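Local atomic coordinates of polymerase X (Deinococcus radiodurans, PDB entry 2W9M), a protein that probably extends DNA strands by adding deoxyribonucleotides, pairing a family X polymerase with a zinc-binding domain of the polymerase and histidinol phosphatase (PHP) type. Residues H456-L461 with R494-W499; E487-A492 with N514-V519; L450-G455 with G483-I488. All coordinates share one frame; numbering follows the deposited sequence.

How the interactions relate
All three contacts are buried and gather round strand 485-489, yet their chemistry changes along it. Interaction 3, its centre about 17 Å from that of the chain, is the body of the sheet: two neighbouring parallel strands joined by backbone bonds and apolar side chains. Interactions 1 and 2 lie nearer that centre, where the chain leaves the strands, and rely on carboxylates, amides, guanidinium groups and zinc ligands. Interaction 2 shares Glu487 and Ile488 with interaction 3 and carries the strand on to its other neighbour. Interaction 1 joins the loops that follow strands 453-454 and 485-489, and touches both other contacts through Leu497, whose N meets Glu487 O.

Interaction 1 of 3, residues H456-L461 with R494-W499; sequences HATGRL and RLDLDW. With ZN (zinc ion), chain E.
At one zinc site of the PHP domain, the guanidinium of Arg494 lies flat on the imidazole of His456, the two planes only 16° apart and their centres separated by 4.1 Å. Arg494 NH1 sits over the middle of the ring, while His456 NE2 binds the zinc at 2.4 Å; Glu401 and His428 complete that site. Leu461 CD2 takes the opposite face of the guanidinium, 3.7 Å from Arg494 NH1, which leaves this flat group sandwiched between a metal ligand and a methyl. The Arg494 chain runs extended from CG to NE alongside Leu461, the two side chains pointing the same way.

Residues His456 to Gly459 form a type I beta turn, and Asp496 reaches into it with CG anti to its backbone N (chi1 169°). Asp496 OD1 accepts Thr458 N at 3.0 Å through its syn lone pair, and a weak bond from Gly459 N adds to the grip on the same oxygen.

Arg460 ties the 456-461 loop to the backbone and acid of the other. Its chain bends at chi2 and chi3, and NH1 donates to Arg494 O at 3.1 Å, nearly straight (166°) and in the guanidinium plane. NH2 forms a salt bridge with Asp498 OD2 at 3.2 Å, meeting it from above the carboxylate plane. Asp498 also pairs with Arg500 through OD1 and stands at the N-cap of helix 499-505. An alanine in place of Arg460 would probably leave Arg494 O without this donor and Asp498 OD2 without its guanidinium mate, so that the two loops would be less firmly tied.

The metal-binding His456 thus sits on a loop just past the C-terminal end of a parallel strand, as the zinc ligands of PHP domains commonly do.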
loop_
_atom_site.group_PDB
_atom_site.type_symbol
_atom_site.label_atom_id
_atom_site.label_comp_id
_atom_site.label_asym_id
_atom_site.label_seq_id
_atom_site.Cartn_x
_atom_site.Cartn_y
_atom_site.Cartn_z
ATOM N N HIS A 456 -2.874 8.754 4.406
ATOM C CA HIS A 456 -3.674 7.558 4.720
ATOM C C HIS A 456 -4.716 7.751 5.827
ATOM O O HIS A 456 -4.512 7.322 6.962
ATOM C CB HIS A 456 -2.755 6.382 5.062
ATOM C CG HIS A 456 -1.617 6.753 5.953
ATOM N ND1 HIS A 456 -1.767 6.969 7.303
ATOM C CD2 HIS A 456 -0.303 6.958 5.685
ATOM C CE1 HIS A 456 -0.598 7.288 7.833
ATOM N NE2 HIS A 456 0.306 7.287 6.868
ATOM N N ALA A 457 -5.838 8.372 5.476
ATOM C CA ALA A 457 -6.837 8.824 6.453
ATOM C C ALA A 457 -7.110 7.892 7.639
ATOM O O ALA A 457 -7.203 8.345 8.782
ATOM C CB ALA A 457 -8.148 9.164 5.746
ATOM N N THR A 458 -7.234 6.599 7.366
ATOM C CA THR A 458 -7.785 5.659 8.340
ATOM C C THR A 458 -6.754 4.898 9.178
ATOM O O THR A 458 -7.081 4.364 10.239
ATOM C CB THR A 458 -8.730 4.669 7.633
ATOM O OG1 THR A 458 -10.029 5.269 7.514
ATOM C CG2 THR A 458 -8.838 3.372 8.405
ATOM N N GLY A 459 -5.513 4.854 8.707
ATOM C CA GLY A 459 -4.455 4.173 9.431
ATOM C C GLY A 459 -4.522 2.660 9.310
ATOM O O GLY A 459 -3.739 1.940 9.930
ATOM N N ARG A 460 -5.466 2.177 8.512
ATOM C CA ARG A 460 -5.633 0.745 8.285
ATOM C C ARG A 460 -4.381 0.103 7.680
ATOM O O ARG A 460 -3.664 0.736 6.909
ATOM C CB ARG A 460 -6.829 0.516 7.358
ATOM C CG ARG A 460 -6.578 -0.528 6.297
ATOM C CD ARG A 460 -7.063 -0.066 4.933
ATOM N NE ARG A 460 -8.399 -0.563 4.626
ATOM C CZ ARG A 460 -8.893 -0.648 3.396
ATOM N NH1 ARG A 460 -8.157 -0.268 2.359
ATOM N NH2 ARG A 460 -10.117 -1.117 3.203
ATOM N N LEU A 461 -4.123 -1.154 8.034
ATOM C CA LEU A 461 -3.094 -1.955 7.372
ATOM C C LEU A 461 -3.655 -3.314 6.962
ATOM O O LEU A 461 -3.847 -4.186 7.803
ATOM C CB LEU A 461 -1.877 -2.150 8.278
ATOM C CG LEU A 461 -0.985 -0.925 8.486
ATOM C CD1 LEU A 461 0.251 -1.308 9.282
ATOM C CD2 LEU A 461 -0.599 -0.307 7.151
ATOM N N ARG A 494 -1.934 -0.514 2.372
ATOM C CA ARG A 494 -2.807 0.552 2.845
ATOM C C ARG A 494 -4.049 0.724 1.972
ATOM O O ARG A 494 -5.169 0.502 2.438
ATOM C CB ARG A 494 -2.037 1.864 2.969
ATOM C CG ARG A 494 -0.991 1.844 4.073
ATOM C CD ARG A 494 -0.279 3.181 4.171
ATOM N NE ARG A 494 0.816 3.154 5.134
ATOM C CZ ARG A 494 0.657 3.238 6.451
ATOM N NH1 ARG A 494 -0.558 3.340 6.974
ATOM N NH2 ARG A 494 1.716 3.214 7.249
ATOM N N LEU A 495 -3.844 1.111 0.714
ATOM C CA LEU A 495 -4.948 1.364 -0.210
ATOM C C LEU A 495 -6.046 2.139 0.513
ATOM O O LEU A 495 -7.192 1.699 0.615
ATOM C CB LEU A 495 -5.468 0.050 -0.791
ATOM C CG LEU A 495 -4.359 -0.764 -1.469
ATOM C CD1 LEU A 495 -4.915 -1.985 -2.171
ATOM C CD2 LEU A 495 -3.597 0.102 -2.444
ATOM N N ASP A 496 -5.668 3.313 1.001
ATOM C CA ASP A 496 -6.470 4.080 1.937
ATOM C C ASP A 496 -6.070 5.529 1.717
ATOM O O ASP A 496 -4.881 5.835 1.770
ATOM C CB ASP A 496 -6.110 3.622 3.353
ATOM C CG ASP A 496 -6.669 4.523 4.435
ATOM O OD1 ASP A 496 -6.076 4.548 5.536
ATOM O OD2 ASP A 496 -7.696 5.196 4.197
ATOM N N LEU A 497 -7.013 6.438 1.467
ATOM C CA LEU A 497 -8.470 6.246 1.513
ATOM C C LEU A 497 -9.059 5.098 0.685
ATOM O O LEU A 497 -8.698 4.902 -0.475
ATOM C CB LEU A 497 -9.132 7.553 1.071
ATOM C CG LEU A 497 -10.636 7.724 1.258
ATOM C CD1 LEU A 497 -10.976 7.823 2.742
ATOM C CD2 LEU A 497 -11.120 8.962 0.501
ATOM N N ASP A 498 -9.983 4.354 1.290
ATOM C CA ASP A 498 -10.660 3.254 0.608
ATOM C C ASP A 498 -11.387 3.763 -0.633
ATOM O O ASP A 498 -11.937 4.865 -0.620
ATOM C CB ASP A 498 -11.655 2.575 1.552
ATOM C CG ASP A 498 -12.167 1.254 1.008
ATOM O OD1 ASP A 498 -13.398 1.109 0.887
ATOM O OD2 ASP A 498 -11.342 0.365 0.695
ATOM N N TRP A 499 -11.394 2.968 -1.701
ATOM C CA TRP A 499 -12.019 3.401 -2.951
ATOM C C TRP A 499 -13.523 3.585 -2.788
ATOM O O TRP A 499 -14.142 4.346 -3.526
ATOM C CB TRP A 499 -11.707 2.449 -4.112
ATOM C CG TRP A 499 -12.331 1.091 -3.991
ATOM C CD1 TRP A 499 -11.745 -0.035 -3.491
ATOM C CD2 TRP A 499 -13.659 0.711 -4.382
ATOM N NE1 TRP A 499 -12.624 -1.090 -3.539
ATOM C CE2 TRP A 499 -13.804 -0.659 -4.081
ATOM C CE3 TRP A 499 -14.735 1.395 -4.948
ATOM C CZ2 TRP A 499 -14.985 -1.355 -4.335
ATOM C CZ3 TRP A 499 -15.904 0.702 -5.199
ATOM C CH2 TRP A 499 -16.019 -0.659 -4.892
HETATM ZN ZN ZN E . 2.711 7.634 7.021
#

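Interaction 2 of 3, residues E487-A492 with N514-V519. With ZN (zinc ion), chain D; ZN (zinc ion), chain C.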
loop_
_atom_site.group_PDB
_atom_site.type_symbol
_atom_site.label_atom_id
_atom_site.label_comp_id
_atom_site.label_asym_id
_atom_site.label_seq_id
_atom_site.Cartn_x
_atom_site.Cartn_y
_atom_site.Cartn_z
ATOM N N GLU A 487 -5.457 11.832 0.604
ATOM C CA GLU A 487 -4.558 10.899 -0.057
ATOM C C GLU A 487 -5.199 9.538 -0.284
ATOM O O GLU A 487 -5.908 9.017 0.575
ATOM C CB GLU A 487 -3.271 10.746 0.760
ATOM C CG GLU A 487 -2.388 9.563 0.373
ATOM C CD GLU A 487 -1.057 9.562 1.120
ATOM O OE1 GLU A 487 -0.173 10.365 0.751
ATOM O OE2 GLU A 487 -0.892 8.764 2.073
ATOM N N ILE A 488 -4.960 8.979 -1.462
ATOM C CA ILE A 488 -5.231 7.576 -1.714
ATOM C C ILE A 488 -3.877 6.885 -1.730
ATOM O O ILE A 488 -3.173 6.892 -2.739
ATOM C CB ILE A 488 -5.955 7.358 -3.052
ATOM C CG1 ILE A 488 -7.342 8.004 -3.022
ATOM C CG2 ILE A 488 -6.064 5.874 -3.363
ATOM C CD1 ILE A 488 -8.068 7.934 -4.346
ATOM N N ASN A 489 -3.504 6.317 -0.590
ATOM C CA ASN A 489 -2.177 5.749 -0.420
ATOM C C ASN A 489 -2.031 4.491 -1.255
ATOM O O ASN A 489 -2.724 3.498 -1.031
ATOM C CB ASN A 489 -1.904 5.476 1.061
ATOM C CG ASN A 489 -0.434 5.281 1.358
ATOM O OD1 ASN A 489 0.178 4.316 0.907
ATOM N ND2 ASN A 489 0.140 6.200 2.123
ATOM N N ALA A 490 -1.133 4.548 -2.229
ATOM C CA ALA A 490 -0.969 3.469 -3.196
ATOM C C ALA A 490 -0.245 2.236 -2.651
ATOM O O ALA A 490 -0.256 1.186 -3.291
ATOM C CB ALA A 490 -0.272 3.985 -4.453
ATOM N N ASN A 491 0.389 2.353 -1.487
ATOM C CA ASN A 491 1.047 1.191 -0.887
ATOM C C ASN A 491 0.038 0.060 -0.703
ATOM O O ASN A 491 -1.010 0.258 -0.093
ATOM C CB ASN A 491 1.721 1.551 0.443
ATOM C CG ASN A 491 2.452 0.369 1.071
ATOM O OD1 ASN A 491 1.838 -0.524 1.657
ATOM N ND2 ASN A 491 3.772 0.366 0.958
ATOM N N ALA A 492 0.363 -1.116 -1.235
ATOM C CA ALA A 492 -0.563 -2.256 -1.266
ATOM C C ALA A 492 -1.096 -2.686 0.103
ATOM O O ALA A 492 -2.128 -3.353 0.187
ATOM C CB ALA A 492 0.079 -3.444 -1.978
ATOM N N ASN A 514 -0.662 8.708 -3.886
ATOM C CA ASN A 514 0.714 8.730 -3.390
ATOM C C ASN A 514 1.217 7.340 -3.014
ATOM O O ASN A 514 0.514 6.576 -2.353
ATOM C CB ASN A 514 0.823 9.658 -2.177
ATOM C CG ASN A 514 0.393 11.092 -2.489
ATOM O OD1 ASN A 514 0.238 11.472 -3.653
ATOM N ND2 ASN A 514 0.199 11.893 -1.444
ATOM N N THR A 515 2.440 7.024 -3.423
ATOM C CA THR A 515 3.004 5.693 -3.221
ATOM C C THR A 515 3.503 5.460 -1.791
ATOM O O THR A 515 3.538 4.320 -1.316
ATOM C CB THR A 515 4.172 5.448 -4.186
ATOM O OG1 THR A 515 5.181 6.446 -3.973
ATOM C CG2 THR A 515 3.699 5.523 -5.624
ATOM N N ASP A 516 3.892 6.535 -1.109
ATOM C CA ASP A 516 4.496 6.422 0.214
ATOM C C ASP A 516 5.738 5.536 0.150
ATOM O O ASP A 516 6.026 4.781 1.080
ATOM C CB ASP A 516 3.487 5.856 1.218
ATOM C CG ASP A 516 3.842 6.194 2.655
ATOM O OD1 ASP A 516 4.932 6.754 2.880
ATOM O OD2 ASP A 516 3.033 5.899 3.562
ATOM N N ALA A 517 6.471 5.635 -0.956
ATOM C CA ALA A 517 7.649 4.799 -1.191
ATOM C C ALA A 517 8.750 4.975 -0.142
ATOM O O ALA A 517 9.197 6.089 0.126
ATOM C CB ALA A 517 8.210 5.061 -2.588
ATOM N N HIS A 518 9.187 3.866 0.444
ATOM C CA HIS A 518 10.317 3.882 1.365
ATOM C C HIS A 518 11.576 3.351 0.682
ATOM O O HIS A 518 12.633 3.229 1.294
ATOM C CB HIS A 518 9.990 3.065 2.611
ATOM C CG HIS A 518 9.070 3.767 3.557
ATOM N ND1 HIS A 518 7.726 3.926 3.302
ATOM C CD2 HIS A 518 9.301 4.364 4.748
ATOM C CE1 HIS A 518 7.166 4.585 4.300
ATOM N NE2 HIS A 518 8.102 4.866 5.190
ATOM N N VAL A 519 11.438 3.065 -0.604
ATOM C CA VAL A 519 12.466 2.421 -1.398
ATOM C C VAL A 519 12.152 2.745 -2.859
ATOM O O VAL A 519 10.994 2.946 -3.205
ATOM C CB VAL A 519 12.453 0.894 -1.140
ATOM C CG1 VAL A 519 12.492 0.103 -2.441
ATOM C CG2 VAL A 519 13.585 0.502 -0.202
HETATM ZN ZN ZN D . 4.636 8.153 4.811
HETATM ZN ZN ZN C . 7.923 5.619 7.135
HETATM O O HOH W 1 5.256 1.658 -1.348
#
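Asn489 ND2 is held between two carboxylates: it donates to Asp516 OD2 at 3.2 Å and to Glu487 OE2 at 2.8 Å. The bond to Asp516 is fairly straight (161°) and lies near the amide plane of Asn489, whereas Glu487 OE2 is met from above its own carboxylate plane. At the other end of the amide, Asn489 OD1 takes Asn491 N at 3.1 Å, an Asx turn that fixes which way the group faces. Asn489 is thereby a second-shell residue, for Asp516 OD1 binds a zinc at 2.4 Å together with His332, His334 and Glu401.

Glu487 has CG anti to its backbone N (chi1 166°) and its chain extended beyond; its OE1 faces Asn514. There Asn514 ND2 reaches the anti lone pair of Glu487 OE1 at 2.7 Å, the amide and carboxylate planes standing 80° apart; His332 ND1 bonds to the same oxygen.

Here, at the C-terminal ends of the parallel strands of the PHP domain, strand 485-489 meets the last strand, 511-514, and the chain turns into metal-binding loops. Ala490 N donates to Asn514 O at 2.6 Å, and Asn514 N makes a weak bond to Ile488 O. Farther on, a water links Asn491 ND2 to Thr515 O, while Asn491 OD1 accepts the backbone N of Ala493. His518 NE2 binds a second zinc at 2.1 Å, shared with Asp339 and His364.

Interaction 3 of 3, residues L450-G455 with G483-I488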
loop_
_atom_site.group_PDB
_atom_site.type_symbol
_atom_site.label_atom_id
_atom_site.label_comp_id
_atom_site.label_asym_id
_atom_site.label_seq_id
_atom_site.Cartn_x
_atom_site.Cartn_y
_atom_site.Cartn_z
ATOM N N LEU A 450 -1.743 25.614 6.759
ATOM C CA LEU A 450 -0.602 25.230 5.929
ATOM C C LEU A 450 -0.661 23.793 5.390
ATOM O O LEU A 450 0.102 23.428 4.497
ATOM C CB LEU A 450 0.707 25.458 6.692
ATOM C CG LEU A 450 1.051 26.915 7.023
ATOM C CD1 LEU A 450 2.451 27.020 7.616
ATOM C CD2 LEU A 450 0.937 27.777 5.782
ATOM N N VAL A 451 -1.566 22.984 5.927
ATOM C CA VAL A 451 -1.692 21.591 5.511
ATOM C C VAL A 451 -2.167 21.483 4.073
ATOM O O VAL A 451 -3.109 22.163 3.683
ATOM C CB VAL A 451 -2.692 20.840 6.405
ATOM C CG1 VAL A 451 -2.932 19.438 5.876
ATOM C CG2 VAL A 451 -2.178 20.793 7.832
ATOM N N THR A 452 -1.531 20.622 3.284
ATOM C CA THR A 452 -1.970 20.433 1.907
ATOM C C THR A 452 -2.603 19.065 1.633
ATOM O O THR A 452 -3.579 18.976 0.892
ATOM C CB THR A 452 -0.856 20.753 0.886
ATOM O OG1 THR A 452 -0.889 19.798 -0.178
ATOM C CG2 THR A 452 0.486 20.702 1.539
ATOM N N VAL A 453 -2.064 18.011 2.242
ATOM C CA VAL A 453 -2.592 16.664 2.046
ATOM C C VAL A 453 -2.785 15.909 3.358
ATOM O O VAL A 453 -1.942 15.976 4.251
ATOM C CB VAL A 453 -1.663 15.820 1.145
ATOM C CG1 VAL A 453 -2.314 14.480 0.806
ATOM C CG2 VAL A 453 -1.316 16.570 -0.116
ATOM N N LEU A 454 -3.898 15.185 3.462
ATOM C CA LEU A 454 -4.124 14.250 4.562
ATOM C C LEU A 454 -3.628 12.847 4.187
ATOM O O LEU A 454 -4.172 12.217 3.279
ATOM C CB LEU A 454 -5.614 14.192 4.923
ATOM C CG LEU A 454 -6.011 13.036 5.846
ATOM C CD1 LEU A 454 -5.335 13.156 7.212
ATOM C CD2 LEU A 454 -7.513 12.957 6.008
ATOM N N GLY A 455 -2.602 12.359 4.881
ATOM C CA GLY A 455 -2.053 11.039 4.604
ATOM C C GLY A 455 -2.937 9.897 5.094
ATOM O O GLY A 455 -3.654 10.056 6.079
ATOM N N GLY A 483 -10.309 22.825 1.787
ATOM C CA GLY A 483 -9.694 22.567 0.499
ATOM C C GLY A 483 -8.438 21.719 0.600
ATOM O O GLY A 483 -7.601 21.732 -0.301
ATOM N N THR A 484 -8.296 20.979 1.694
ATOM C CA THR A 484 -7.166 20.072 1.821
ATOM C C THR A 484 -7.409 18.770 1.058
ATOM O O THR A 484 -8.473 18.158 1.182
ATOM C CB THR A 484 -6.798 19.811 3.296
ATOM O OG1 THR A 484 -6.471 18.427 3.473
ATOM C CG2 THR A 484 -7.941 20.177 4.199
ATOM N N VAL A 485 -6.434 18.371 0.243
ATOM C CA VAL A 485 -6.575 17.175 -0.583
ATOM C C VAL A 485 -6.340 15.905 0.223
ATOM O O VAL A 485 -5.478 15.867 1.094
ATOM C CB VAL A 485 -5.680 17.227 -1.850
ATOM C CG1 VAL A 485 -4.795 18.449 -1.831
ATOM C CG2 VAL A 485 -4.871 15.953 -2.005
ATOM N N VAL A 486 -7.137 14.877 -0.051
ATOM C CA VAL A 486 -7.071 13.637 0.706
ATOM C C VAL A 486 -6.319 12.570 -0.084
ATOM O O VAL A 486 -6.503 12.430 -1.294
ATOM C CB VAL A 486 -8.479 13.148 1.127
ATOM C CG1 VAL A 486 -9.472 13.372 0.020
ATOM C CG2 VAL A 486 -8.445 11.680 1.532
ATOM N N GLU A 487 -5.457 11.832 0.604
ATOM C CA GLU A 487 -4.558 10.899 -0.057
ATOM C C GLU A 487 -5.199 9.538 -0.284
ATOM O O GLU A 487 -5.908 9.017 0.575
ATOM C CB GLU A 487 -3.271 10.746 0.760
ATOM C CG GLU A 487 -2.388 9.563 0.373
ATOM C CD GLU A 487 -1.057 9.562 1.120
ATOM O OE1 GLU A 487 -0.173 10.365 0.751
ATOM O OE2 GLU A 487 -0.892 8.764 2.073
ATOM N N ILE A 488 -4.960 8.979 -1.462
ATOM C CA ILE A 488 -5.231 7.576 -1.714
ATOM C C ILE A 488 -3.877 6.885 -1.730
ATOM O O ILE A 488 -3.173 6.892 -2.739
ATOM C CB ILE A 488 -5.955 7.358 -3.052
ATOM C CG1 ILE A 488 -7.342 8.004 -3.022
ATOM C CG2 ILE A 488 -6.064 5.874 -3.363
ATOM C CD1 ILE A 488 -8.068 7.934 -4.346
HETATM O O HOH W 2 -5.833 9.782 3.083
#
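Val453 and Val485 stand on the same face of the sheet and meet at an oblique angle, Val453 CG2 lying 4.1 Å from Val485 CG2. The other methyl of Val453 touches Val485 as well and reaches a second neighbour. With CG1 anti to the backbone N (chi1 -173°), that methyl comes within 3.9 Å of Glu487 CB, and the two side chains cross at about a right angle. Val453 thus fits between two residues of the adjoining strand, one apolar and one acidic. On the same face, Val485 also packs on Phe555 of helix 549-561.

Leu454 and Val486 point to the reverse face and diverge to other partners: Leu454 leans on Val425 of strand 422-426, and Val486 on Leu497 and Phe511. Between residues 452-454 and 485-487, then, much of the holding is left to the backbone. Val485 N donates to Thr452 O at 3.0 Å, Leu454 N to Val485 O at 2.9 Å, and Glu487 N to Leu454 O at 3.0 Å. Val485 O additionally receives a CA-H contact from Val453. A water joins the same two residues as the Glu487 N bond, donating to Leu454 O at 3.0 Å and to Glu487 O at 2.6 Å.

At the end of the contact Gly455 CA passes 3.6 Å from Glu487 OE2; that oxygen accepts the backbone N of His456, while OE1 is taken by Asn514. The acid thus helps to position the main chain where it enters a zinc-binding residue, while its aliphatic base belongs to the packing of the sheet.

The touching parts of the two strands run parallel, 19° apart, and are connected through helix 472-482. They make one beta-alpha-beta unit of the parallel sheet, consistent with the distorted beta/alpha barrel characteristic of PHP domains.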